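Local coordinates for putative glycosyl hydrolase (Parabacteroides distasonis, PDB 4QHZ), which binds magnesium and is probably a sugar-cleaving hydrolase of the 3-keto-disaccharide hydrolase family, at residues N95-H100 with I121-M126; Y127-L132 with N166-I171; N142-S147 with S152-N157; T173-T176 with S182-T185; I224-H229 with R239-R244. All blocks are in the same frame, centred on the assembly; numbering follows the deposited sequence.

Contact 1: N95-H100 with I121-M126; sequences NDFQMH and IFLQGM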
# COMPACT_ATOMS: atom_id res chain seq x y z
N ASN C 95 13.46 14.78 -2.00
CA ASN C 95 12.72 13.72 -1.34
C ASN C 95 11.70 13.09 -2.29
O ASN C 95 12.06 12.18 -3.03
CB ASN C 95 12.07 14.25 -0.07
CG ASN C 95 13.10 14.49 1.02
OD1 ASN C 95 13.82 13.56 1.42
ND2 ASN C 95 13.18 15.71 1.50
N ASP C 96 10.44 13.56 -2.26
CA ASP C 96 9.45 13.10 -3.21
C ASP C 96 9.53 13.99 -4.43
O ASP C 96 9.66 15.21 -4.30
CB ASP C 96 8.02 13.17 -2.65
CG ASP C 96 7.86 12.44 -1.34
OD1 ASP C 96 8.50 11.39 -1.12
OD2 ASP C 96 7.07 12.92 -0.51
N PHE C 97 9.45 13.39 -5.61
CA PHE C 97 9.54 14.19 -6.83
C PHE C 97 9.00 13.48 -8.06
O PHE C 97 8.87 12.26 -8.10
CB PHE C 97 11.00 14.63 -7.09
CG PHE C 97 11.96 13.49 -7.21
CD1 PHE C 97 12.16 12.85 -8.43
CD2 PHE C 97 12.69 13.06 -6.11
CE1 PHE C 97 13.06 11.80 -8.54
CE2 PHE C 97 13.60 12.02 -6.22
CZ PHE C 97 13.78 11.39 -7.43
N GLN C 98 8.73 14.29 -9.06
CA GLN C 98 8.49 13.85 -10.42
C GLN C 98 9.65 14.36 -11.26
O GLN C 98 10.09 15.49 -11.08
CB GLN C 98 7.18 14.41 -10.91
CG GLN C 98 7.02 14.41 -12.41
CD GLN C 98 5.77 15.10 -12.86
OE1 GLN C 98 5.18 15.92 -12.15
NE2 GLN C 98 5.35 14.79 -14.07
N MSE C 99 10.13 13.52 -12.17
CA MSE C 99 11.33 13.80 -12.95
C MSE C 99 11.18 13.45 -14.40
O MSE C 99 10.52 12.47 -14.74
CB MSE C 99 12.40 12.87 -12.41
CG MSE C 99 13.72 13.54 -12.21
SE MSE C 99 15.04 12.08 -12.04
CE MSE C 99 16.06 12.66 -13.62
N HIS C 100 11.82 14.23 -15.28
CA HIS C 100 11.85 13.95 -16.70
C HIS C 100 13.30 13.94 -17.17
O HIS C 100 14.09 14.77 -16.76
CB HIS C 100 11.05 15.00 -17.46
CG HIS C 100 10.90 14.72 -18.93
ND1 HIS C 100 9.81 14.05 -19.45
CD2 HIS C 100 11.69 15.03 -19.98
CE1 HIS C 100 9.95 13.96 -20.76
NE2 HIS C 100 11.08 14.55 -21.11
N ILE C 121 20.13 6.42 -13.41
CA ILE C 121 19.65 7.52 -12.59
C ILE C 121 19.50 7.00 -11.17
O ILE C 121 18.61 6.19 -10.89
CB ILE C 121 18.31 8.07 -13.12
CG1 ILE C 121 18.46 8.55 -14.57
CG2 ILE C 121 17.80 9.21 -12.26
CD1 ILE C 121 17.69 7.72 -15.57
N PHE C 122 20.37 7.44 -10.27
CA PHE C 122 20.31 7.05 -8.87
C PHE C 122 19.40 8.01 -8.10
O PHE C 122 19.77 9.16 -7.85
CB PHE C 122 21.69 7.03 -8.23
CG PHE C 122 22.50 5.81 -8.58
CD1 PHE C 122 23.11 5.70 -9.83
CD2 PHE C 122 22.67 4.78 -7.67
CE1 PHE C 122 23.86 4.59 -10.16
CE2 PHE C 122 23.42 3.67 -7.99
CZ PHE C 122 24.02 3.57 -9.23
N LEU C 123 18.23 7.50 -7.73
CA LEU C 123 17.21 8.29 -7.04
C LEU C 123 17.64 8.51 -5.59
O LEU C 123 17.93 7.55 -4.88
CB LEU C 123 15.86 7.58 -7.11
CG LEU C 123 15.42 7.18 -8.52
CD1 LEU C 123 14.16 6.32 -8.47
CD2 LEU C 123 15.19 8.40 -9.40
N GLN C 124 17.70 9.78 -5.18
CA GLN C 124 18.31 10.20 -3.91
C GLN C 124 19.73 9.65 -3.72
O GLN C 124 20.21 9.53 -2.61
CB GLN C 124 17.43 9.79 -2.72
CG GLN C 124 16.03 10.38 -2.77
CD GLN C 124 15.27 10.12 -1.48
OE1 GLN C 124 14.87 9.00 -1.19
NE2 GLN C 124 15.07 11.18 -0.69
N GLY C 125 20.40 9.35 -4.83
CA GLY C 125 21.76 8.81 -4.80
C GLY C 125 21.87 7.36 -4.36
O GLY C 125 22.98 6.86 -4.23
N MSE C 126 20.74 6.67 -4.16
CA MSE C 126 20.76 5.31 -3.59
C MSE C 126 20.18 4.24 -4.48
O MSE C 126 20.59 3.08 -4.39
CB MSE C 126 19.94 5.25 -2.30
CG MSE C 126 20.27 6.31 -1.26
SE MSE C 126 22.12 6.11 -0.65
CE MSE C 126 21.79 4.89 0.87
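The backbones of N95-M99 and I121-Q124 run in nearly opposite directions, 157° apart end to end; their strand portions, 97-100 and 121-123, belong to different sheets, and even the nearest pair, N95 and Q124 just beyond the strand ends, keeps its CA atoms 7.1 Å apart. Side chains bridge the gap. F97 points its CB bond across, with CG set between the backbone N and the carbonyl carbon (chi1 58°), and its ring meets L123 at a slant, CZ lying 3.8 Å from CD2 of L123. This methyl approaches the edge of the ring, near its plane, rather than a face. Two residues further along the strand, the selenomethionine M99 bends at its last torsion and brings both SE and CE to CG2 of I121, with SE at 4.0 Å. At the N95 end of the contact, NE2 of Q124 stands 3.4 Å from OD1 of N95, the two amide planes turned 77° to each other. The firmer grip on the Q124 amide comes from outside: NE2 bonds to O of F94, and OE1 to the hydroxyl of Y172. Q124 is carried by a type II beta turn closed by G125 N to F122 O (3.1 Å). In this concanavalin-like beta sandwich, strand 97-104 lies between strands 165-177 and 237-245 of one sheet, and strand 119-123 between 225-226 and 127-131 of the other.

Contact 2: Y127-L132 with N166-I171; sequences YEVQVL and NVYDII. With MG (magnesium ion), chain I; EDO (1,2-ethanediol), chain H.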
# COMPACT_ATOMS: atom_id res chain seq x y z
N TYR C 127 19.23 4.59 -5.34
CA TYR C 127 18.42 3.59 -6.03
C TYR C 127 18.47 3.77 -7.55
O TYR C 127 17.84 4.69 -8.09
CB TYR C 127 16.97 3.65 -5.53
CG TYR C 127 16.84 3.76 -4.02
CD1 TYR C 127 17.29 2.74 -3.19
CD2 TYR C 127 16.28 4.89 -3.43
CE1 TYR C 127 17.19 2.84 -1.81
CE2 TYR C 127 16.17 4.99 -2.05
CZ TYR C 127 16.63 3.96 -1.25
OH TYR C 127 16.53 4.06 0.12
N GLU C 128 19.20 2.90 -8.25
CA GLU C 128 19.43 3.07 -9.68
C GLU C 128 18.24 2.64 -10.55
O GLU C 128 17.80 1.49 -10.48
CB GLU C 128 20.67 2.31 -10.18
CG GLU C 128 20.99 2.61 -11.64
CD GLU C 128 22.18 1.85 -12.20
OE1 GLU C 128 22.65 0.88 -11.56
OE2 GLU C 128 22.65 2.21 -13.31
N VAL C 129 17.75 3.57 -11.36
CA VAL C 129 16.94 3.24 -12.51
C VAL C 129 17.90 3.04 -13.67
O VAL C 129 18.56 3.99 -14.10
CB VAL C 129 15.92 4.34 -12.85
CG1 VAL C 129 15.05 3.92 -14.04
CG2 VAL C 129 15.05 4.66 -11.65
N GLN C 130 18.00 1.81 -14.16
CA GLN C 130 19.01 1.45 -15.15
C GLN C 130 18.79 2.17 -16.48
O GLN C 130 17.66 2.31 -16.95
CB GLN C 130 19.03 -0.06 -15.37
CG GLN C 130 19.98 -0.57 -16.45
CD GLN C 130 21.46 -0.45 -16.06
OE1 GLN C 130 21.95 0.64 -15.75
NE2 GLN C 130 22.17 -1.58 -16.09
N VAL C 131 19.90 2.64 -17.05
CA VAL C 131 19.94 3.11 -18.42
C VAL C 131 20.91 2.22 -19.19
O VAL C 131 22.03 1.97 -18.73
CB VAL C 131 20.38 4.59 -18.48
CG1 VAL C 131 20.74 5.00 -19.90
CG2 VAL C 131 19.28 5.47 -17.92
N LEU C 132 20.48 1.73 -20.34
CA LEU C 132 21.25 0.77 -21.12
C LEU C 132 20.68 0.67 -22.53
O LEU C 132 19.47 0.85 -22.72
CB LEU C 132 21.22 -0.60 -20.46
CG LEU C 132 22.16 -1.69 -20.95
CD1 LEU C 132 23.62 -1.31 -20.73
CD2 LEU C 132 21.85 -3.00 -20.25
N ASN C 166 15.31 8.28 -26.00
CA ASN C 166 14.49 7.51 -25.06
C ASN C 166 14.05 8.40 -23.92
O ASN C 166 14.88 9.02 -23.26
CB ASN C 166 15.26 6.30 -24.54
CG ASN C 166 15.47 5.25 -25.61
OD1 ASN C 166 14.56 4.48 -25.91
ND2 ASN C 166 16.65 5.25 -26.21
N VAL C 167 12.74 8.47 -23.71
CA VAL C 167 12.15 9.42 -22.80
C VAL C 167 11.75 8.73 -21.51
O VAL C 167 10.97 7.79 -21.53
CB VAL C 167 10.90 10.08 -23.43
CG1 VAL C 167 10.26 11.06 -22.46
CG2 VAL C 167 11.27 10.77 -24.73
N TYR C 168 12.30 9.20 -20.39
CA TYR C 168 11.89 8.72 -19.07
C TYR C 168 11.02 9.76 -18.37
O TYR C 168 11.37 10.95 -18.33
CB TYR C 168 13.09 8.42 -18.17
CG TYR C 168 13.77 7.06 -18.30
CD1 TYR C 168 13.29 6.06 -19.14
CD2 TYR C 168 14.89 6.77 -17.53
CE1 TYR C 168 13.93 4.82 -19.22
CE2 TYR C 168 15.52 5.55 -17.59
CZ TYR C 168 15.04 4.57 -18.43
OH TYR C 168 15.70 3.36 -18.49
N ASP C 169 9.90 9.31 -17.83
CA ASP C 169 9.14 10.07 -16.83
C ASP C 169 9.09 9.22 -15.58
O ASP C 169 8.73 8.04 -15.63
CB ASP C 169 7.75 10.42 -17.35
CG ASP C 169 7.79 11.55 -18.37
OD1 ASP C 169 8.14 12.68 -17.97
OD2 ASP C 169 7.50 11.31 -19.56
N ILE C 170 9.47 9.81 -14.45
CA ILE C 170 9.70 9.09 -13.21
C ILE C 170 8.95 9.77 -12.07
O ILE C 170 9.07 10.99 -11.90
CB ILE C 170 11.20 9.02 -12.88
CG1 ILE C 170 11.93 8.18 -13.92
CG2 ILE C 170 11.42 8.47 -11.48
CD1 ILE C 170 13.45 8.28 -13.86
N ILE C 171 8.18 9.00 -11.32
CA ILE C 171 7.47 9.51 -10.15
C ILE C 171 7.98 8.73 -8.95
O ILE C 171 7.90 7.50 -8.94
CB ILE C 171 5.95 9.35 -10.27
CG1 ILE C 171 5.45 9.97 -11.59
CG2 ILE C 171 5.25 10.00 -9.07
CD1 ILE C 171 3.99 9.70 -11.88
MG MG I . 23.80 1.47 -15.07
C1 EDO H . 4.25 10.19 -20.34
O1 EDO H . 5.59 9.70 -20.31
C2 EDO H . 4.21 11.56 -19.69
O2 EDO H . 2.85 11.96 -19.47
O HOH W 1 24.18 -0.07 -13.93
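Y168 crosses from strand 166-171 to strand 127-131 and gives the contact its one direct hydrogen bond, from OH to the backbone O of Q130 (2.7 Å). The donor lies in the carbonyl plane, with a C=O to donor angle of 158°. A phenylalanine in its place would keep the ring but would probably cost Q130 O this hydroxyl donor, leaving the carbonyl to its backbone bond with G146. Apolar packing flanks the bond: CG1 of V129 and CG2 of V131 both close on CE2 of Y168, at 3.9 and 3.8 Å, each meeting the ring obliquely. The two strands are antiparallel (169°), yet their axes pass 10.9 Å apart, because they lie in the two facing sheets of a concanavalin-type beta sandwich; the tyrosine spans the hydrophobic layer between them. Alternation along strand 127-131 turns E128 and Q130 the other way, to the magnesium ion. There OE2 of E128 binds at 2.2 Å and OE1 of Q130 at 2.1 Å, with a water completing this part of the shell; N118, S119 and Q227 supply the remaining ligands. A bend at chi2 of Q130 (71°) carries its amide to the metal, while NE2 is held by O of G143. On the far side of the other sheet, OD2 of D169 accepts a hydrogen bond from O1 of a 1,2-ethanediol molecule (2.6 Å), probably from the crystallisation liquor, which also bonds D169 of the second subunit; OD1 of D169 pairs with ND1 of H100.

Contact 3: N142-S147 with S152-N157; sequences NGQTGS and SIPLAN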
# COMPACT_ATOMS: atom_id res chain seq x y z
N ASN C 142 16.71 -8.59 -14.87
CA ASN C 142 16.58 -7.76 -13.67
C ASN C 142 17.58 -6.60 -13.65
O ASN C 142 17.56 -5.79 -12.72
CB ASN C 142 16.69 -8.61 -12.38
CG ASN C 142 18.03 -9.31 -12.24
OD1 ASN C 142 18.63 -9.76 -13.22
ND2 ASN C 142 18.51 -9.40 -11.01
N GLY C 143 18.44 -6.51 -14.66
CA GLY C 143 19.35 -5.38 -14.80
C GLY C 143 19.30 -4.69 -16.16
O GLY C 143 20.22 -3.95 -16.52
N GLN C 144 18.23 -4.92 -16.92
CA GLN C 144 18.10 -4.29 -18.23
C GLN C 144 17.47 -2.90 -18.09
O GLN C 144 17.18 -2.45 -16.98
CB GLN C 144 17.34 -5.20 -19.20
CG GLN C 144 15.82 -5.21 -19.08
CD GLN C 144 15.20 -6.19 -20.06
OE1 GLN C 144 15.50 -7.38 -20.04
NE2 GLN C 144 14.34 -5.69 -20.94
N THR C 145 17.27 -2.23 -19.22
CA THR C 145 16.81 -0.86 -19.24
C THR C 145 15.51 -0.67 -18.46
O THR C 145 14.56 -1.43 -18.65
CB THR C 145 16.58 -0.40 -20.69
OG1 THR C 145 17.75 -0.69 -21.47
CG2 THR C 145 16.28 1.09 -20.74
N GLY C 146 15.48 0.33 -17.59
CA GLY C 146 14.28 0.63 -16.81
C GLY C 146 14.04 -0.26 -15.61
O GLY C 146 13.06 -0.09 -14.89
N SER C 147 14.95 -1.20 -15.36
CA SER C 147 14.91 -1.98 -14.15
C SER C 147 15.23 -1.08 -12.97
O SER C 147 15.90 -0.05 -13.14
CB SER C 147 15.91 -3.15 -14.20
OG SER C 147 17.26 -2.70 -14.26
N SER C 152 13.92 -5.27 -9.55
CA SER C 152 12.62 -5.31 -10.21
C SER C 152 12.77 -5.27 -11.73
O SER C 152 13.26 -4.29 -12.29
CB SER C 152 11.78 -4.12 -9.75
OG SER C 152 11.59 -4.17 -8.35
N ILE C 153 12.33 -6.35 -12.36
CA ILE C 153 12.36 -6.50 -13.81
C ILE C 153 11.34 -5.54 -14.42
O ILE C 153 10.21 -5.44 -13.94
CB ILE C 153 12.02 -7.94 -14.22
CG1 ILE C 153 13.03 -8.92 -13.61
CG2 ILE C 153 12.01 -8.09 -15.73
CD1 ILE C 153 12.54 -10.35 -13.58
N PRO C 154 11.74 -4.79 -15.47
CA PRO C 154 10.79 -3.88 -16.08
C PRO C 154 9.67 -4.62 -16.80
O PRO C 154 9.86 -5.75 -17.27
CB PRO C 154 11.64 -3.10 -17.08
CG PRO C 154 12.74 -4.04 -17.43
CD PRO C 154 13.04 -4.78 -16.15
N LEU C 155 8.51 -3.98 -16.90
CA LEU C 155 7.33 -4.61 -17.49
C LEU C 155 7.45 -4.79 -19.01
O LEU C 155 6.71 -5.56 -19.60
CB LEU C 155 6.08 -3.79 -17.16
CG LEU C 155 5.73 -3.71 -15.67
CD1 LEU C 155 4.66 -2.66 -15.41
CD2 LEU C 155 5.28 -5.07 -15.15
N ALA C 156 8.36 -4.07 -19.63
CA ALA C 156 8.56 -4.19 -21.07
C ALA C 156 9.94 -3.72 -21.48
O ALA C 156 10.66 -3.10 -20.70
CB ALA C 156 7.50 -3.39 -21.81
N ASN C 157 10.30 -4.03 -22.72
CA ASN C 157 11.42 -3.42 -23.41
C ASN C 157 10.85 -2.44 -24.42
O ASN C 157 10.30 -2.84 -25.43
CB ASN C 157 12.27 -4.49 -24.08
CG ASN C 157 13.48 -3.92 -24.81
OD1 ASN C 157 13.47 -2.78 -25.27
ND2 ASN C 157 14.54 -4.72 -24.91
O HOH W 2 13.42 -2.81 -20.76
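Segments 142-147 and 152-157 lie side by side without regular secondary structure, close at two places: N142 to I153, 4.4 Å between CA atoms, and S147 to P154, 4.9 Å. The first contains a type II beta turn from Q144 to S147, part of the long excursion between strands 127-131 and 165-177 of the sandwich; G146 takes the positive phi. Both N and OG of S147 bond to O of Q144, the hydroxyl at 2.7 Å and in the carbonyl plane, which ties the ends of the turn together twice. P154 is the hub of the packing. Its CG meets CG of Q144 at 3.7 Å and its CD faces CB of S147 at 3.8 Å, while P30 of the second subunit also packs on it. With CG of Q144 between the backbone N and the carbonyl carbon (chi1 80°), the extended chain passes over the proline to a water that accepts from NE2 (3.0 Å) and donates to O of T145 and O of A156. An alanine in place of Q144 would probably uncover one side of the P154 ring and leave that bridging water without its amide donor. N142 turns its amide outward to S23 and F25 of the second subunit, while its CB rests 3.9 Å from CG1 of I153. Farther along, CA of S147 makes a C-H to O contact with O of S152 at 3.4 Å.

Contact 4: T173-T176 with S182-T185; sequences TAPT and SYRT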
# COMPACT_ATOMS: atom_id res chain seq x y z
N THR C 173 8.47 8.36 -4.61
CA THR C 173 8.12 8.61 -3.23
C THR C 173 9.27 8.12 -2.36
O THR C 173 9.66 6.95 -2.44
CB THR C 173 6.82 7.88 -2.85
OG1 THR C 173 5.78 8.26 -3.77
CG2 THR C 173 6.39 8.23 -1.44
N ALA C 174 9.82 9.02 -1.55
CA ALA C 174 10.97 8.71 -0.70
C ALA C 174 10.56 7.83 0.47
O ALA C 174 9.40 7.84 0.87
CB ALA C 174 11.61 10.00 -0.19
N PRO C 175 11.51 7.06 1.02
CA PRO C 175 11.21 6.23 2.16
C PRO C 175 11.21 7.05 3.44
O PRO C 175 11.68 8.18 3.43
CB PRO C 175 12.38 5.25 2.19
CG PRO C 175 13.52 6.04 1.66
CD PRO C 175 12.93 6.94 0.61
N THR C 176 10.66 6.48 4.51
CA THR C 176 10.90 6.96 5.86
C THR C 176 11.63 5.87 6.63
O THR C 176 11.49 4.69 6.33
CB THR C 176 9.59 7.33 6.58
OG1 THR C 176 8.71 6.20 6.61
CG2 THR C 176 8.90 8.50 5.88
N SER C 182 16.16 0.93 10.26
CA SER C 182 15.41 0.11 9.32
C SER C 182 14.34 0.94 8.61
O SER C 182 14.00 2.04 9.05
CB SER C 182 14.75 -1.07 10.04
OG SER C 182 13.83 -0.62 11.02
N TYR C 183 13.83 0.41 7.51
CA TYR C 183 12.77 1.09 6.77
C TYR C 183 11.50 1.13 7.58
O TYR C 183 11.07 0.11 8.11
CB TYR C 183 12.48 0.40 5.43
CG TYR C 183 13.43 0.76 4.31
CD1 TYR C 183 13.40 2.02 3.71
CD2 TYR C 183 14.33 -0.18 3.81
CE1 TYR C 183 14.25 2.34 2.68
CE2 TYR C 183 15.19 0.13 2.78
CZ TYR C 183 15.15 1.39 2.21
OH TYR C 183 16.02 1.67 1.18
N ARG C 184 10.89 2.31 7.65
CA ARG C 184 9.52 2.44 8.15
C ARG C 184 8.56 2.30 6.98
O ARG C 184 7.59 1.54 7.03
CB ARG C 184 9.34 3.78 8.85
CG ARG C 184 7.93 4.07 9.33
CD ARG C 184 7.87 5.40 10.06
NE ARG C 184 6.50 5.69 10.49
CZ ARG C 184 5.54 6.21 9.72
NH1 ARG C 184 5.78 6.54 8.44
NH2 ARG C 184 4.33 6.41 10.23
N THR C 185 8.82 3.07 5.92
CA THR C 185 8.14 2.89 4.65
C THR C 185 9.20 2.82 3.56
O THR C 185 10.18 3.57 3.59
CB THR C 185 7.16 4.03 4.33
OG1 THR C 185 7.85 5.29 4.38
CG2 THR C 185 6.01 4.04 5.32
O HOH W 3 7.17 7.03 2.53
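T176 meets both R184 and T185, a classic beta bulge in an antiparallel hydrogen-bonded pairing. Its O accepts from N of R184 (2.8 Å) and N of T185 (3.1 Å), both coming from the same face of the carbonyl plane, and its own N donates back to O of T185. The R184 side chain starts with CB 3.4 Å from OG1 of T176. From there it runs out extended, CG anti to the backbone N (chi1 176°), and CG and CD pass alongside the same hydroxyl. At the tip NH1 turns an edge of the guanidinium to OG1 in a weak bond of 3.5 Å, while NE makes a salt bridge with D96 of the third subunit and NH2 bonds to O of A174 there. The threonine hydroxyls meet at 2.6 Å, either able to donate, and a water joins OG1 of T185 to O of A174. Next to this pairing, CB of P175 touches the edge of the Y183 ring at CE1 (3.5 Å). The arginine's charge is probably balanced by D96 of the third subunit, so that this bulge residue joins the hairpin to a neighbouring subunit, while its weak bond to T176 OG1 is likely to add little.

Contact 5: I224-H229 with R239-R244; sequences IILQSH and RNIWIR. With MG (magnesium ion), chain I.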
# COMPACT_ATOMS: atom_id res chain seq x y z
N ILE C 224 20.14 13.63 -7.40
CA ILE C 224 20.05 12.71 -8.52
C ILE C 224 21.47 12.51 -9.02
O ILE C 224 22.16 13.48 -9.32
CB ILE C 224 19.16 13.26 -9.65
CG1 ILE C 224 17.77 13.66 -9.12
CG2 ILE C 224 19.02 12.25 -10.77
CD1 ILE C 224 16.95 12.51 -8.57
N ILE C 225 21.92 11.26 -9.07
CA ILE C 225 23.24 10.95 -9.59
C ILE C 225 23.10 10.26 -10.94
O ILE C 225 22.34 9.30 -11.08
CB ILE C 225 24.05 10.03 -8.65
CG1 ILE C 225 24.09 10.62 -7.23
CG2 ILE C 225 25.46 9.83 -9.19
CD1 ILE C 225 24.84 9.76 -6.23
N LEU C 226 23.84 10.76 -11.94
CA LEU C 226 23.92 10.13 -13.25
C LEU C 226 25.22 9.33 -13.33
O LEU C 226 26.31 9.85 -13.05
CB LEU C 226 23.83 11.16 -14.37
CG LEU C 226 22.51 11.93 -14.48
CD1 LEU C 226 22.57 12.96 -15.61
CD2 LEU C 226 21.34 10.99 -14.70
N GLN C 227 25.09 8.08 -13.75
CA GLN C 227 26.19 7.13 -13.69
C GLN C 227 27.13 7.20 -14.89
O GLN C 227 26.70 7.21 -16.04
CB GLN C 227 25.61 5.72 -13.58
CG GLN C 227 26.63 4.59 -13.45
CD GLN C 227 25.96 3.23 -13.55
OE1 GLN C 227 25.28 2.93 -14.53
NE2 GLN C 227 26.14 2.40 -12.53
N SER C 228 28.42 7.27 -14.60
CA SER C 228 29.47 7.03 -15.57
C SER C 228 29.96 5.60 -15.41
O SER C 228 30.73 5.30 -14.51
CB SER C 228 30.63 8.01 -15.36
OG SER C 228 31.72 7.68 -16.21
N HIS C 229 29.46 4.70 -16.26
CA HIS C 229 29.80 3.29 -16.18
C HIS C 229 31.05 3.04 -17.01
O HIS C 229 31.04 3.20 -18.23
CB HIS C 229 28.61 2.44 -16.66
CG HIS C 229 28.71 1.00 -16.29
ND1 HIS C 229 29.23 0.05 -17.14
CD2 HIS C 229 28.35 0.34 -15.16
CE1 HIS C 229 29.20 -1.13 -16.54
NE2 HIS C 229 28.68 -0.98 -15.34
N ARG C 239 19.44 15.00 -22.58
CA ARG C 239 18.81 16.30 -22.80
C ARG C 239 17.51 16.40 -22.02
O ARG C 239 17.01 15.41 -21.49
CB ARG C 239 18.53 16.54 -24.28
CG ARG C 239 17.32 15.77 -24.79
CD ARG C 239 17.04 16.00 -26.26
NE ARG C 239 15.78 15.38 -26.65
CZ ARG C 239 15.26 15.41 -27.87
NH1 ARG C 239 15.90 16.03 -28.85
NH2 ARG C 239 14.10 14.82 -28.12
N ASN C 240 16.97 17.62 -21.96
CA ASN C 240 15.66 17.89 -21.37
C ASN C 240 15.45 17.21 -20.01
O ASN C 240 14.62 16.31 -19.87
CB ASN C 240 14.55 17.50 -22.34
CG ASN C 240 13.17 17.96 -21.88
OD1 ASN C 240 13.05 18.88 -21.07
ND2 ASN C 240 12.13 17.33 -22.40
N ILE C 241 16.22 17.65 -19.02
CA ILE C 241 16.09 17.12 -17.67
C ILE C 241 15.43 18.16 -16.78
O ILE C 241 15.93 19.28 -16.64
CB ILE C 241 17.46 16.74 -17.08
CG1 ILE C 241 18.25 15.91 -18.09
CG2 ILE C 241 17.27 15.99 -15.77
CD1 ILE C 241 19.61 15.44 -17.60
N TRP C 242 14.30 17.80 -16.18
CA TRP C 242 13.68 18.64 -15.17
C TRP C 242 13.10 17.81 -14.04
O TRP C 242 12.87 16.61 -14.18
CB TRP C 242 12.60 19.56 -15.78
CG TRP C 242 11.54 18.89 -16.61
CD1 TRP C 242 11.53 18.76 -17.96
CD2 TRP C 242 10.30 18.33 -16.14
NE1 TRP C 242 10.37 18.13 -18.37
CE2 TRP C 242 9.60 17.87 -17.27
CE3 TRP C 242 9.72 18.18 -14.88
CZ2 TRP C 242 8.36 17.24 -17.17
CZ3 TRP C 242 8.48 17.57 -14.78
CH2 TRP C 242 7.81 17.10 -15.92
N ILE C 243 12.89 18.47 -12.91
CA ILE C 243 12.43 17.82 -11.71
C ILE C 243 11.49 18.77 -10.99
O ILE C 243 11.73 19.98 -10.95
CB ILE C 243 13.62 17.42 -10.81
CG1 ILE C 243 13.16 16.58 -9.62
CG2 ILE C 243 14.38 18.66 -10.32
CD1 ILE C 243 14.29 15.82 -8.97
N ARG C 244 10.40 18.24 -10.46
CA ARG C 244 9.53 19.05 -9.60
C ARG C 244 9.20 18.28 -8.34
O ARG C 244 8.95 17.08 -8.37
CB ARG C 244 8.27 19.51 -10.34
CG ARG C 244 7.51 18.45 -11.09
CD ARG C 244 6.48 19.08 -12.02
NE ARG C 244 5.48 19.87 -11.31
CZ ARG C 244 4.46 19.36 -10.60
NH1 ARG C 244 4.29 18.04 -10.50
NH2 ARG C 244 3.62 20.17 -9.99
MG MG I . 23.80 1.47 -15.07
O HOH W 1 24.18 -0.07 -13.93
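I224 and I243 reach for each other tip to tip, CG1 of I224 standing 4.1 Å from CD1 of I243. A second, slightly looser meeting lies beside it, CD1 of L226 facing CD1 of I241 at 4.3 Å. Everything here is apolar contact between branch ends: the backbones stay far apart, with CA of I224 and CA of I243 separated by 9.7 Å, and only 95 Å² is buried. With CG1 of I243 anti to the backbone N (chi1 -173°) and the chain extended beyond it, CD1 is carried out from the strand. Around this pair of touches stands a second shell. F97 packs on both I224 and I243, I121 lies against I224 and L226, and I101 touches L226, while L53 backs I241 and I243 and I51 joins it at I243. Alternation turns Q227, next to L226, away from the sandwich interior to serve as one of the five protein ligands of the magnesium ion. On the facing strand it likewise turns W242 and R244 outward, where they pack on G195 and V196 of the second subunit; R244 is held by a salt bridge to D49 and a hydrogen bond to Q98. Separately, R239 and N240 both bond to E102. Strand 225-226 is the middle strand of its five-stranded sheet, between 88-89 and 119-123, with backbone bonds to I88 and F122; strand 237-245 pairs with 51-54, 78-80 and 97-104 in the facing sheet.

Overall arrangement
Contacts 1, 2 and 5 line the interior of one beta sandwich, their centres 9 to 10 Å apart. Contacts 1 and 2 are joined by M99 N to I170 O (2.8 Å), contacts 1 and 5 by F122 N to I225 O (2.8 Å), so each sheet ties neighbouring contacts together. Contacts 2 and 5 share the magnesium ion and a bound water: E128 and Q130 come from one, Q227 from the other. Contact 3 borders contact 2, where L132 O meets T145 OG1 at 2.6 Å, and its S147 side chain is about 8 Å from the magnesium. Contact 4 lies away from this site, about 20 Å centre to centre from contact 2, linked by the Y127 and Y183 hydroxyls.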